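Local coordinates for Pre-mRNA splicing helicase-like protein (Chaetomium thermophilum, PDB 4RVQ) that is a spliceosomal helicase of the Brr2 type whose noncanonical N-terminal PWI-like domain probably takes part in protein or RNA interactions during pre-mRNA splicing, at residues Q9-Y13 with E80-K84. Numbering follows the deposited sequence. Where two conformers were deposited one is given.
Sequences QDKNY and ELVQK. With EDO (1,2-ethanediol), chain I.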
loop_
_atom_site.group_PDB
_atom_site.type_symbol
_atom_site.label_atom_id
_atom_site.label_comp_id
_atom_site.label_asym_id
_atom_site.label_seq_id
_atom_site.Cartn_x
_atom_site.Cartn_y
_atom_site.Cartn_z
ATOM N N GLN A 9 -14.095 -12.257 -5.089
ATOM C CA GLN A 9 -15.024 -11.728 -4.114
ATOM C C GLN A 9 -14.579 -10.373 -3.594
ATOM O O GLN A 9 -15.412 -9.551 -3.235
ATOM C CB GLN A 9 -15.175 -12.679 -2.943
ATOM C CG GLN A 9 -15.875 -13.973 -3.319
ATOM C CD GLN A 9 -17.252 -13.766 -3.886
ATOM O OE1 GLN A 9 -18.111 -13.196 -3.230
ATOM N NE2 GLN A 9 -17.451 -14.172 -5.126
ATOM N N ASP A 10 -13.276 -10.148 -3.489
ATOM C CA ASP A 10 -12.738 -8.906 -2.911
ATOM C C ASP A 10 -11.608 -8.382 -3.778
ATOM O O ASP A 10 -10.467 -8.837 -3.676
ATOM C CB ASP A 10 -12.233 -9.144 -1.487
ATOM C CG ASP A 10 -11.661 -7.900 -0.825
ATOM O OD1 ASP A 10 -11.689 -6.805 -1.443
ATOM O OD2 ASP A 10 -11.184 -8.080 0.311
ATOM N N LYS A 11 -11.922 -7.414 -4.633
ATOM C CA LYS A 11 -10.918 -6.855 -5.544
ATOM C C LYS A 11 -9.791 -6.165 -4.797
ATOM O O LYS A 11 -8.703 -5.916 -5.371
ATOM C CB LYS A 11 -11.587 -5.901 -6.543
ATOM C CG LYS A 11 -12.117 -4.572 -5.951
ATOM C CD LYS A 11 -12.850 -3.674 -7.003
ATOM C CE LYS A 11 -14.307 -4.075 -7.156
ATOM N NZ LYS A 11 -15.113 -3.737 -5.930
ATOM N N ASN A 12 -10.007 -5.849 -3.532
ATOM C CA ASN A 12 -8.988 -5.150 -2.787
ATOM C C ASN A 12 -8.028 -6.057 -2.072
ATOM O O ASN A 12 -7.046 -5.550 -1.509
ATOM C CB ASN A 12 -9.634 -4.229 -1.784
ATOM C CG ASN A 12 -10.471 -3.145 -2.427
ATOM O OD1 ASN A 12 -10.179 -2.676 -3.520
ATOM N ND2 ASN A 12 -11.491 -2.732 -1.748
ATOM N N TYR A 13 -8.260 -7.358 -2.071
ATOM C CA TYR A 13 -7.418 -8.239 -1.262
ATOM C C TYR A 13 -6.028 -8.371 -1.886
ATOM O O TYR A 13 -5.919 -8.619 -3.083
ATOM C CB TYR A 13 -8.051 -9.639 -1.045
ATOM C CG TYR A 13 -7.183 -10.428 -0.107
ATOM C CD1 TYR A 13 -7.161 -10.149 1.240
ATOM C CD2 TYR A 13 -6.304 -11.405 -0.582
ATOM C CE1 TYR A 13 -6.313 -10.830 2.096
ATOM C CE2 TYR A 13 -5.464 -12.058 0.260
ATOM C CZ TYR A 13 -5.449 -11.775 1.583
ATOM O OH TYR A 13 -4.593 -12.465 2.416
ATOM N N GLU A 80 -11.237 3.171 -7.766
ATOM C CA GLU A 80 -11.086 1.805 -7.260
ATOM C C GLU A 80 -9.654 1.553 -6.764
ATOM O O GLU A 80 -9.441 0.903 -5.734
ATOM C CB GLU A 80 -11.509 0.765 -8.299
ATOM C CG GLU A 80 -13.012 0.759 -8.573
ATOM C CD GLU A 80 -13.467 -0.462 -9.342
ATOM O OE1 GLU A 80 -12.621 -1.268 -9.776
ATOM O OE2 GLU A 80 -14.693 -0.618 -9.504
ATOM N N LEU A 81 -8.659 2.070 -7.482
ATOM C CA LEU A 81 -7.269 1.915 -7.054
ATOM C C LEU A 81 -7.063 2.712 -5.778
ATOM O O LEU A 81 -6.451 2.230 -4.815
ATOM C CB LEU A 81 -6.325 2.334 -8.174
ATOM C CG LEU A 81 -4.848 2.332 -7.793
ATOM C CD1 LEU A 81 -4.407 0.973 -7.256
ATOM C CD2 LEU A 81 -4.019 2.661 -9.016
ATOM N N VAL A 82 -7.568 3.947 -5.752
ATOM C CA VAL A 82 -7.479 4.762 -4.554
ATOM C C VAL A 82 -8.014 3.999 -3.321
ATOM O O VAL A 82 -7.349 3.906 -2.283
ATOM C CB VAL A 82 -8.258 6.073 -4.732
ATOM C CG1 VAL A 82 -8.355 6.801 -3.416
ATOM C CG2 VAL A 82 -7.585 6.951 -5.770
ATOM N N GLN A 83 -9.221 3.439 -3.429
ATOM C CA GLN A 83 -9.839 2.726 -2.270
ATOM C C GLN A 83 -9.047 1.490 -1.934
ATOM O O GLN A 83 -8.897 1.179 -0.776
ATOM C CB GLN A 83 -11.342 2.282 -2.396
ATOM C CG GLN A 83 -11.962 1.441 -1.100
ATOM C CD GLN A 83 -13.532 1.154 -1.156
ATOM O OE1 GLN A 83 -14.176 1.557 -2.134
ATOM N NE2 GLN A 83 -14.143 0.398 -0.120
ATOM N N LYS A 84 -8.562 0.761 -2.936
ATOM C CA LYS A 84 -7.752 -0.421 -2.644
ATOM C C LYS A 84 -6.530 -0.062 -1.789
ATOM O O LYS A 84 -6.166 -0.772 -0.852
ATOM C CB LYS A 84 -7.310 -1.095 -3.944
ATOM C CG LYS A 84 -6.439 -2.309 -3.757
ATOM C CD LYS A 84 -6.241 -3.082 -5.041
ATOM C CE LYS A 84 -5.401 -4.290 -4.905
ATOM N NZ LYS A 84 -5.084 -4.791 -6.271
HETATM C C1 EDO I . -8.666 -5.314 3.085
HETATM O O1 EDO I . -8.963 -6.379 3.991
HETATM C C2 EDO I . -8.963 -5.914 1.737
HETATM O O2 EDO I . -10.351 -5.898 1.528
HETATM O O HOH W 1 -7.610 -5.214 -7.638
HETATM O O HOH W 2 -11.470 -0.762 -5.009
HETATM O O HOH W 3 -4.064 -7.425 -5.525
#
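Asn12 and Lys84 make the main packing contact, their side chains running antiparallel, Asn12 toward the helix and Lys84 out along the loop. The amide oxygen OD1 of Asn12 lies 3.3 Å from CB of Lys84, and the lysine chain runs on alongside the loop backbone, past Asn12 CA, until its CE is 3.7 Å from Lys11 O. With CG anti to the backbone N (chi1 179°) and every later torsion extended, Lys84 carries its ammonium to two waters that bridge it to loop carbonyls.

Waters supply the polar links. One donates to Lys11 O at 2.6 Å and accepts from Lys84 NZ; another accepts from the same NZ and donates, at 3.3 Å, to Tyr13 O. A third gives one proton to Asn12 OD1 and the other to Glu80 O, a carbonyl that also receives the helical bond from Lys84 N. An alanine in place of Lys84 would probably leave the first two waters without their ammonium donor and Asn12 CA without the aliphatic chain packed against it.

The loop, which follows helix 2-5 in this all-helical PWI-like domain, is shaped by a type I turn from Asp10 to Tyr13 and by an Asx turn. In the latter Asn12 N donates to Asp10 OD1 (2.8 Å), approaching from above the carboxylate plane. Asp10 OD2 accepts from a 1,2-ethanediol, probably from the crystallisation liquor. Asn88 ND2 hydrogen-bonds to both Asn12 O and Lys84 O, tying the turn to the end of helix 79-87.

In one of two Glu80 conformers, Lys11 CD lies against the carboxylate; the opposite charges form no salt bridge.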